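Local coordinates for protein arginine kinase (Anthopleura japonica, PDB 4RF7) that catalyses the reversible transfer of a phosphate group from ATP to L-arginine, giving phospho-L-arginine and ADP, at residues Leu153-Lys158 against Trp228-Asp233; Gly142-Val147 against Leu275-Ser280; Thr130-Ala135 against Met286-His291. One frame throughout, in Å; residues are numbered along the deposited sequence.

Interaction 1 of 3, residues Leu153-Lys158 against Trp228-Asp233; sequences LEIEKK and WLNEED. With ARG (arginine), chain G.
The amide of Asn230 lies against a helix at Ile155, yet no hydrogen bond joins the two segments. They belong to the catalytic domain of a phosphagen kinase. Residues 153-158 lie on helix 149-163. Residues 228-233 are the end of strand 225-229 and the loop that follows it. This loop carries Glu232, a substrate-binding residue by similarity.

The contact is small and mostly buried. Ile155 turns its CG2 methyl anti to its own backbone N (chi1 -74°, which sets CG1 beside that N). The methyl then lies 3.5 Å from Asn230 OD1. The two side chains meet at a slant. Asn230 ND2 is held by the carbonyl of Gly214. It reaches the helix only weakly, through a bond to Arg152 O, one residue before the segment. This leaves the OD1 side of the amide over Ile155 CG2.

Next to it, Leu229 reaches the helix with both of its methyls. CD1 is 4.2 Å from Ile155 CG2. CD2 sits 3.7 Å from Glu156 CG, and the two side chains cross at about a right angle. The Glu156 chain runs on, extended, and its carboxylate leaves the contact to bond Tyr174 OH on strand 172-176.

Further along the loop, Glu232 holds the guanidinium of a bound arginine through both carboxylate oxygens. The bond from ligand NH2 to Glu232 OE2 is modelled very short, so its exact length is doubtful. Ligand NH1 donates to Glu232 OE1 at 3.1 Å.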
loop_
_atom_site.group_PDB
_atom_site.type_symbol
_atom_site.label_atom_id
_atom_site.label_comp_id
_atom_site.label_asym_id
_atom_site.label_seq_id
_atom_site.Cartn_x
_atom_site.Cartn_y
_atom_site.Cartn_z
ATOM N N LEU A 153 -5.747 4.427 34.558
ATOM C CA LEU A 153 -7.132 4.080 34.251
ATOM C C LEU A 153 -7.931 5.313 33.841
ATOM O O LEU A 153 -8.688 5.281 32.869
ATOM C CB LEU A 153 -7.791 3.412 35.462
ATOM C CG LEU A 153 -7.381 1.967 35.746
ATOM C CD1 LEU A 153 -7.981 1.465 37.052
ATOM C CD2 LEU A 153 -7.807 1.078 34.594
ATOM N N GLU A 154 -7.753 6.394 34.594
ATOM C CA GLU A 154 -8.429 7.663 34.334
ATOM C C GLU A 154 -8.002 8.245 32.985
ATOM O O GLU A 154 -8.811 8.833 32.261
ATOM C CB GLU A 154 -8.112 8.647 35.465
ATOM C CG GLU A 154 -8.885 9.956 35.413
ATOM C CD GLU A 154 -8.680 10.800 36.660
ATOM O OE1 GLU A 154 -9.144 10.384 37.744
ATOM O OE2 GLU A 154 -8.051 11.873 36.557
ATOM N N ILE A 155 -6.723 8.077 32.657
ATOM C CA ILE A 155 -6.187 8.515 31.376
ATOM C C ILE A 155 -6.858 7.753 30.236
ATOM O O ILE A 155 -7.244 8.345 29.228
ATOM C CB ILE A 155 -4.653 8.317 31.310
ATOM C CG1 ILE A 155 -3.937 9.364 32.170
ATOM C CG2 ILE A 155 -4.154 8.416 29.876
ATOM C CD1 ILE A 155 -2.461 9.074 32.401
ATOM N N GLU A 156 -7.000 6.441 30.403
ATOM C CA GLU A 156 -7.663 5.613 29.405
ATOM C C GLU A 156 -9.108 6.065 29.204
ATOM O O GLU A 156 -9.558 6.250 28.076
ATOM C CB GLU A 156 -7.626 4.136 29.813
ATOM C CG GLU A 156 -8.303 3.212 28.806
ATOM C CD GLU A 156 -8.479 1.791 29.316
ATOM O OE1 GLU A 156 -8.716 0.890 28.483
ATOM O OE2 GLU A 156 -8.392 1.576 30.545
ATOM N N LYS A 157 -9.823 6.247 30.310
ATOM C CA LYS A 157 -11.221 6.669 30.284
ATOM C C LYS A 157 -11.410 7.999 29.547
ATOM O O LYS A 157 -12.278 8.117 28.678
ATOM C CB LYS A 157 -11.747 6.783 31.717
ATOM C CG LYS A 157 -13.213 7.165 31.834
ATOM C CD LYS A 157 -13.552 7.496 33.281
ATOM C CE LYS A 157 -15.021 7.843 33.458
ATOM N NZ LYS A 157 -15.301 8.331 34.843
ATOM N N LYS A 158 -10.590 8.988 29.893
ATOM C CA LYS A 158 -10.660 10.315 29.281
ATOM C C LYS A 158 -10.327 10.291 27.788
ATOM O O LYS A 158 -11.040 10.882 26.974
ATOM C CB LYS A 158 -9.716 11.279 30.006
ATOM C CG LYS A 158 -10.211 11.745 31.375
ATOM C CD LYS A 158 -9.168 12.619 32.073
ATOM C CE LYS A 158 -9.792 13.491 33.160
ATOM N NZ LYS A 158 -10.492 12.696 34.203
ATOM N N TRP A 228 -1.907 4.328 20.185
ATOM C CA TRP A 228 -1.529 3.431 21.272
ATOM C C TRP A 228 -1.711 4.165 22.586
ATOM O O TRP A 228 -1.148 5.246 22.792
ATOM C CB TRP A 228 -0.077 2.965 21.139
ATOM C CG TRP A 228 0.119 1.914 20.088
ATOM C CD1 TRP A 228 -0.838 1.392 19.263
ATOM C CD2 TRP A 228 1.346 1.252 19.752
ATOM N NE1 TRP A 228 -0.280 0.447 18.433
ATOM C CE2 TRP A 228 1.058 0.341 18.713
ATOM C CE3 TRP A 228 2.659 1.338 20.226
ATOM C CZ2 TRP A 228 2.039 -0.474 18.139
ATOM C CZ3 TRP A 228 3.631 0.526 19.657
ATOM C CH2 TRP A 228 3.315 -0.367 18.626
ATOM N N LEU A 229 -2.500 3.576 23.477
ATOM C CA LEU A 229 -2.842 4.229 24.730
ATOM C C LEU A 229 -2.025 3.632 25.875
ATOM O O LEU A 229 -2.033 2.416 26.087
ATOM C CB LEU A 229 -4.347 4.091 24.986
ATOM C CG LEU A 229 -5.010 4.801 26.166
ATOM C CD1 LEU A 229 -4.499 6.225 26.315
ATOM C CD2 LEU A 229 -6.518 4.803 25.961
ATOM N N ASN A 230 -1.296 4.488 26.586
ATOM C CA ASN A 230 -0.544 4.078 27.774
ATOM C C ASN A 230 0.550 3.029 27.552
ATOM O O ASN A 230 0.771 2.165 28.403
ATOM C CB ASN A 230 -1.506 3.635 28.884
ATOM C CG ASN A 230 -2.272 4.794 29.479
ATOM O OD1 ASN A 230 -1.725 5.885 29.655
ATOM N ND2 ASN A 230 -3.549 4.572 29.783
ATOM N N GLU A 231 1.240 3.115 26.417
ATOM C CA GLU A 231 2.402 2.268 26.170
ATOM C C GLU A 231 3.638 2.904 26.818
ATOM O O GLU A 231 3.791 2.858 28.044
ATOM C CB GLU A 231 2.605 2.038 24.665
ATOM C CG GLU A 231 3.691 1.015 24.305
ATOM C CD GLU A 231 4.805 1.624 23.470
ATOM O OE1 GLU A 231 5.760 0.898 23.116
ATOM O OE2 GLU A 231 4.722 2.833 23.167
ATOM N N GLU A 232 4.504 3.509 26.007
ATOM C CA GLU A 232 5.697 4.191 26.520
ATOM C C GLU A 232 5.351 5.597 27.011
ATOM O O GLU A 232 5.987 6.132 27.923
ATOM C CB GLU A 232 6.791 4.256 25.448
ATOM C CG GLU A 232 8.024 5.042 25.881
ATOM C CD GLU A 232 9.183 4.904 24.921
ATOM O OE1 GLU A 232 9.290 3.849 24.261
ATOM O OE2 GLU A 232 9.993 5.852 24.833
ATOM N N ASP A 233 4.349 6.199 26.383
ATOM C CA ASP A 233 3.793 7.461 26.849
ATOM C C ASP A 233 2.289 7.265 26.935
ATOM O O ASP A 233 1.784 6.232 26.490
ATOM C CB ASP A 233 4.136 8.601 25.879
ATOM C CG ASP A 233 5.612 8.961 25.893
ATOM O OD1 ASP A 233 6.034 9.703 26.804
ATOM O OD2 ASP A 233 6.347 8.511 24.990
HETATM N N ARG G . 16.043 3.452 26.403
HETATM C CA ARG G . 16.631 3.083 25.116
HETATM C C ARG G . 18.095 3.496 25.013
HETATM O O ARG G . 18.619 4.234 25.850
HETATM C CB ARG G . 15.829 3.688 23.958
HETATM C CG ARG G . 15.571 5.184 24.079
HETATM C CD ARG G . 14.925 5.745 22.814
HETATM N NE ARG G . 13.805 4.930 22.343
HETATM C CZ ARG G . 12.553 5.047 22.779
HETATM N NH1 ARG G . 11.600 4.264 22.289
HETATM N NH2 ARG G . 12.251 5.945 23.706
HETATM O OXT ARG G . 18.790 3.087 24.081
#

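Interaction 2 of 3, residues Gly142-Val147 against Leu275-Ser280. With ARG (arginine), chain G.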
loop_
_atom_site.group_PDB
_atom_site.type_symbol
_atom_site.label_atom_id
_atom_site.label_comp_id
_atom_site.label_asym_id
_atom_site.label_seq_id
_atom_site.Cartn_x
_atom_site.Cartn_y
_atom_site.Cartn_z
ATOM N N GLY A 142 1.366 11.819 36.327
ATOM C CA GLY A 142 2.761 11.469 36.134
ATOM C C GLY A 142 2.966 10.938 34.727
ATOM O O GLY A 142 1.999 10.604 34.033
ATOM N N LEU A 143 4.218 10.872 34.292
ATOM C CA LEU A 143 4.526 10.256 33.012
ATOM C C LEU A 143 4.459 8.737 33.176
ATOM O O LEU A 143 4.310 8.238 34.294
ATOM C CB LEU A 143 5.895 10.718 32.510
ATOM C CG LEU A 143 5.988 12.239 32.334
ATOM C CD1 LEU A 143 7.393 12.689 31.954
ATOM C CD2 LEU A 143 4.987 12.718 31.299
ATOM N N ALA A 144 4.549 8.009 32.069
ATOM C CA ALA A 144 4.399 6.548 32.087
ATOM C C ALA A 144 5.187 5.785 33.173
ATOM O O ALA A 144 4.649 4.850 33.774
ATOM C CB ALA A 144 4.672 5.959 30.697
ATOM N N PRO A 145 6.455 6.164 33.427
ATOM C CA PRO A 145 7.161 5.425 34.481
ATOM C C PRO A 145 6.655 5.762 35.882
ATOM O O PRO A 145 6.957 5.023 36.824
ATOM C CB PRO A 145 8.613 5.901 34.337
ATOM C CG PRO A 145 8.718 6.460 32.956
ATOM C CD PRO A 145 7.367 7.053 32.682
ATOM N N GLY A 146 5.906 6.853 36.024
ATOM C CA GLY A 146 5.478 7.303 37.341
ATOM C C GLY A 146 3.981 7.303 37.588
ATOM O O GLY A 146 3.540 7.365 38.739
ATOM N N VAL A 147 3.199 7.238 36.513
ATOM C CA VAL A 147 1.739 7.292 36.609
ATOM C C VAL A 147 1.195 6.226 37.568
ATOM O O VAL A 147 1.641 5.074 37.555
ATOM C CB VAL A 147 1.074 7.167 35.212
ATOM C CG1 VAL A 147 1.439 5.849 34.545
ATOM C CG2 VAL A 147 -0.430 7.317 35.310
ATOM N N LEU A 275 6.237 17.116 26.903
ATOM C CA LEU A 275 6.979 16.214 27.785
ATOM C C LEU A 275 6.701 14.737 27.492
ATOM O O LEU A 275 5.553 14.336 27.290
ATOM C CB LEU A 275 6.682 16.535 29.252
ATOM C CG LEU A 275 7.145 17.923 29.690
ATOM C CD1 LEU A 275 6.558 18.290 31.033
ATOM C CD2 LEU A 275 8.659 17.978 29.747
ATOM N N THR A 276 7.765 13.938 27.468
ATOM C CA THR A 276 7.664 12.502 27.216
ATOM C C THR A 276 8.494 11.708 28.224
ATOM O O THR A 276 9.332 12.279 28.925
ATOM C CB THR A 276 8.132 12.148 25.791
ATOM O OG1 THR A 276 9.402 12.763 25.536
ATOM C CG2 THR A 276 7.125 12.629 24.764
ATOM N N SER A 277 8.264 10.398 28.284
ATOM C CA SER A 277 8.990 9.528 29.203
ATOM C C SER A 277 10.475 9.492 28.857
ATOM O O SER A 277 11.332 9.583 29.741
ATOM C CB SER A 277 8.408 8.114 29.177
ATOM O OG SER A 277 7.011 8.136 29.393
ATOM N N CYS A 278 10.774 9.357 27.569
ATOM C CA CYS A 278 12.153 9.398 27.100
ATOM C C CYS A 278 12.488 10.796 26.595
ATOM O O CYS A 278 11.739 11.367 25.796
ATOM C CB CYS A 278 12.380 8.381 25.983
ATOM S SG CYS A 278 14.108 8.263 25.463
ATOM N N PRO A 279 13.613 11.360 27.066
ATOM C CA PRO A 279 14.024 12.700 26.626
ATOM C C PRO A 279 14.267 12.783 25.116
ATOM O O PRO A 279 14.309 13.887 24.574
ATOM C CB PRO A 279 15.330 12.953 27.403
ATOM C CG PRO A 279 15.753 11.606 27.945
ATOM C CD PRO A 279 14.489 10.823 28.123
ATOM N N SER A 280 14.418 11.637 24.455
ATOM C CA SER A 280 14.599 11.599 23.004
ATOM C C SER A 280 13.356 12.082 22.258
ATOM O O SER A 280 13.442 12.524 21.109
ATOM C CB SER A 280 14.934 10.178 22.549
ATOM O OG SER A 280 13.853 9.297 22.803
HETATM N N ARG G . 16.043 3.452 26.403
HETATM C CA ARG G . 16.631 3.083 25.116
HETATM C C ARG G . 18.095 3.496 25.013
HETATM O O ARG G . 18.619 4.234 25.850
HETATM C CB ARG G . 15.829 3.688 23.958
HETATM C CG ARG G . 15.571 5.184 24.079
HETATM C CD ARG G . 14.925 5.745 22.814
HETATM N NE ARG G . 13.805 4.930 22.343
HETATM C CZ ARG G . 12.553 5.047 22.779
HETATM N NH1 ARG G . 11.600 4.264 22.289
HETATM N NH2 ARG G . 12.251 5.945 23.706
HETATM O OXT ARG G . 18.790 3.087 24.081
HETATM O O HOH W 1 4.231 9.705 29.402
#
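The substrate arginine site is edged by Cys278, a substrate-binding residue by similarity, and the loop that carries it packs on residues 142-147 through Ser277. A bound arginine lies beside this loop, with its NH2 3.3 Å from Cys278 CB.

Ser277 is the centre of the contact. Its OG touches the methyl of Ala144, with Ser277 OG to Ala144 CB at 3.5 Å. It is just as near Pro145 CD, so the hydroxyl sits against two carbons of the other loop. A chi1 of -53° turns OG toward these carbons and toward the carbonyl of Glu232, its main polar partner. A water also joins the two loops: it accepts from Ala144 N at 3.2 Å and donates to Ser277 OG at 3.2 Å.

Both segments are largely loop in the phosphagen kinase catalytic domain; 279-280 begin a 3-10 turn. One lies between strand 127-136 and helix 149-163, the other between strand 273-274 and strand 286-293. Leu143 lies over the start of the second loop. Its CD1 comes 3.6 Å from Thr276 O, a carbonyl that also accepts from Tyr82 OH of helix 79-84.

Each loop has internal bonds. Leu143 O accepts from both Gly146 N and Val147 N, which closes a tight turn. Thr276 OG1 donates to Cys278 O at 2.7 Å, from a position tilted 35° out of the carbonyl plane.

Interaction 3 of 3, residues Thr130-Ala135 against Met286-His291. With ARG (arginine), chain H.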
loop_
_atom_site.group_PDB
_atom_site.type_symbol
_atom_site.label_atom_id
_atom_site.label_comp_id
_atom_site.label_asym_id
_atom_site.label_seq_id
_atom_site.Cartn_x
_atom_site.Cartn_y
_atom_site.Cartn_z
ATOM N N THR A 130 3.638 7.207 3.473
ATOM C CA THR A 130 3.910 8.367 4.319
ATOM C C THR A 130 3.396 8.091 5.735
ATOM O O THR A 130 2.355 7.454 5.912
ATOM C CB THR A 130 3.223 9.624 3.755
ATOM O OG1 THR A 130 3.730 9.906 2.444
ATOM C CG2 THR A 130 3.464 10.828 4.649
ATOM N N ARG A 131 4.121 8.567 6.743
ATOM C CA ARG A 131 3.765 8.286 8.130
ATOM C C ARG A 131 4.185 9.428 9.050
ATOM O O ARG A 131 5.312 9.928 8.959
ATOM C CB ARG A 131 4.431 6.981 8.576
ATOM C CG ARG A 131 4.149 6.564 10.017
ATOM C CD ARG A 131 5.022 5.371 10.389
ATOM N NE ARG A 131 4.656 4.786 11.675
ATOM C CZ ARG A 131 5.223 5.107 12.835
ATOM N NH1 ARG A 131 4.822 4.516 13.951
ATOM N NH2 ARG A 131 6.192 6.013 12.880
ATOM N N ILE A 132 3.277 9.847 9.928
ATOM C CA ILE A 132 3.608 10.843 10.942
ATOM C C ILE A 132 3.134 10.392 12.321
ATOM O O ILE A 132 1.947 10.118 12.526
ATOM C CB ILE A 132 3.006 12.226 10.635
ATOM C CG1 ILE A 132 3.417 12.704 9.241
ATOM C CG2 ILE A 132 3.456 13.239 11.682
ATOM C CD1 ILE A 132 2.750 14.005 8.814
ATOM N N ARG A 133 4.072 10.323 13.260
ATOM C CA ARG A 133 3.784 9.905 14.625
ATOM C C ARG A 133 4.116 11.035 15.592
ATOM O O ARG A 133 5.097 11.748 15.391
ATOM C CB ARG A 133 4.633 8.681 14.967
ATOM C CG ARG A 133 4.625 8.283 16.434
ATOM C CD ARG A 133 6.035 7.985 16.908
ATOM N NE ARG A 133 6.631 9.103 17.635
ATOM C CZ ARG A 133 7.906 9.165 18.010
ATOM N NH1 ARG A 133 8.352 10.226 18.672
ATOM N NH2 ARG A 133 8.739 8.174 17.721
ATOM N N VAL A 134 3.292 11.210 16.625
ATOM C CA VAL A 134 3.643 12.087 17.745
ATOM C C VAL A 134 3.411 11.379 19.080
ATOM O O VAL A 134 2.518 10.537 19.201
ATOM C CB VAL A 134 2.865 13.432 17.730
ATOM C CG1 VAL A 134 3.303 14.305 16.560
ATOM C CG2 VAL A 134 1.360 13.189 17.691
ATOM N N ALA A 135 4.231 11.716 20.074
ATOM C CA ALA A 135 4.043 11.225 21.436
ATOM C C ALA A 135 3.523 12.375 22.297
ATOM O O ALA A 135 4.014 13.501 22.190
ATOM C CB ALA A 135 5.350 10.692 21.997
ATOM N N MET A 286 7.785 14.088 17.605
ATOM C CA MET A 286 7.425 13.648 16.258
ATOM C C MET A 286 8.461 12.770 15.555
ATOM O O MET A 286 9.671 12.993 15.664
ATOM C CB MET A 286 7.092 14.863 15.382
ATOM C CG MET A 286 6.789 14.517 13.924
ATOM S SD MET A 286 6.225 15.931 12.953
ATOM C CE MET A 286 4.606 16.209 13.680
ATOM N N ARG A 287 7.966 11.752 14.857
ATOM C CA ARG A 287 8.735 11.074 13.825
ATOM C C ARG A 287 7.933 11.112 12.529
ATOM O O ARG A 287 6.941 10.392 12.380
ATOM C CB ARG A 287 9.048 9.621 14.199
ATOM C CG ARG A 287 9.901 8.916 13.142
ATOM C CD ARG A 287 10.233 7.475 13.498
ATOM N NE ARG A 287 11.186 6.907 12.546
ATOM C CZ ARG A 287 10.844 6.302 11.411
ATOM N NH1 ARG A 287 11.781 5.820 10.605
ATOM N NH2 ARG A 287 9.567 6.181 11.076
ATOM N N ALA A 288 8.346 11.968 11.600
ATOM C CA ALA A 288 7.725 12.022 10.279
ATOM C C ALA A 288 8.574 11.215 9.306
ATOM O O ALA A 288 9.801 11.346 9.302
ATOM C CB ALA A 288 7.600 13.456 9.801
ATOM N N SER A 289 7.934 10.388 8.481
ATOM C CA SER A 289 8.683 9.521 7.573
ATOM C C SER A 289 8.003 9.243 6.232
ATOM O O SER A 289 6.773 9.281 6.112
ATOM C CB SER A 289 9.034 8.200 8.257
ATOM O OG SER A 289 7.868 7.491 8.629
ATOM N N VAL A 290 8.829 8.960 5.227
ATOM C CA VAL A 290 8.365 8.629 3.886
ATOM C C VAL A 290 9.207 7.478 3.338
ATOM O O VAL A 290 10.431 7.470 3.503
ATOM C CB VAL A 290 8.480 9.849 2.934
ATOM C CG1 VAL A 290 8.199 9.447 1.490
ATOM C CG2 VAL A 290 7.536 10.965 3.362
ATOM N N HIS A 291 8.552 6.495 2.724
ATOM C CA HIS A 291 9.259 5.478 1.959
ATOM C C HIS A 291 9.272 5.918 0.502
ATOM O O HIS A 291 8.215 6.167 -0.088
ATOM C CB HIS A 291 8.585 4.111 2.086
ATOM C CG HIS A 291 8.789 3.451 3.426
ATOM N ND1 HIS A 291 8.238 2.239 3.743
ATOM C CD2 HIS A 291 9.487 3.855 4.507
ATOM C CE1 HIS A 291 8.578 1.908 4.975
ATOM N NE2 HIS A 291 9.345 2.881 5.468
HETATM N N ARG H . 7.112 1.275 12.639
HETATM C CA ARG H . 7.637 1.289 11.279
HETATM C C ARG H . 8.924 2.106 11.206
HETATM O O ARG H . 10.022 1.590 11.423
HETATM C CB ARG H . 6.596 1.858 10.311
HETATM C CG ARG H . 6.969 1.737 8.842
HETATM C CD ARG H . 6.015 2.515 7.953
HETATM N NE ARG H . 6.591 3.776 7.490
HETATM C CZ ARG H . 6.307 4.335 6.319
HETATM N NH1 ARG H . 5.456 3.742 5.501
HETATM N NH2 ARG H . 6.873 5.481 5.965
HETATM O OXT ARG H . 8.900 3.308 10.937
HETATM O O HOH W 2 7.020 7.873 11.130
#
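Arg131 and Arg287 both hold CG opposite their backbone N (chi1 180° and -178°) and run extended to NE on the face that carries Ser289. This brings Arg131 NH2 within 3.8 Å of Arg287 NH2, with the guanidinium planes 57° apart and a water and a ligand carboxylate nearby. The water accepts from Arg131 NH2 at 2.7 Å, in the plane of that guanidinium, and donates to Ser289 OG and Arg287 O. Its bond from Arg287 NH2 is weak. Arg287 also salt-bridges Asp333.

A bound arginine lies on the same face. Its carboxylate OXT is 3.0 Å from Arg287 NH2, and its guanidinium carbon CZ is centred 3.4 Å above the His291 ring. Arg133 bends its chain so that Arg287 CB lies over one face of its guanidinium, and its NH1 bonds Asn281 OD1 and Gly285 O.

The other face is mainly apolar. Met286 CE touches Val134 CG1 at 3.7 Å and Ile132 CG2 at 3.8 Å.

Two hydrogen-bonded pairs, Arg131 with Ser289 and Arg133 with Arg287, join the antiparallel strands. Arginines gathered on a sheet face to receive nucleotide phosphates are typical of the phosphagen kinase ATP site, predicted to include these strands.

All three contacts lie in the catalytic domain of the first of two approximate repeats. Along the chain, interaction 3 spans the widest interval, interaction 2 lies within it, and interaction 1 within both. The centres of interactions 1 and 2 are about 12 Å apart; interaction 3 is about 21 and 20 Å from them. Interactions 1 and 3 reach the same antiparallel sheet. Segments 228-233 and 275-280 are joined by probable hydrogen bonds, Ser277 OG to Glu232 O and Ser277 N to Asp233 OD1. Both touch one bound arginine, whereas interaction 3 holds another in the predicted ATP site. Ala135 packs on Asp233 and Thr276, putting substrate-side loops and nucleotide-side strands in direct packing contact.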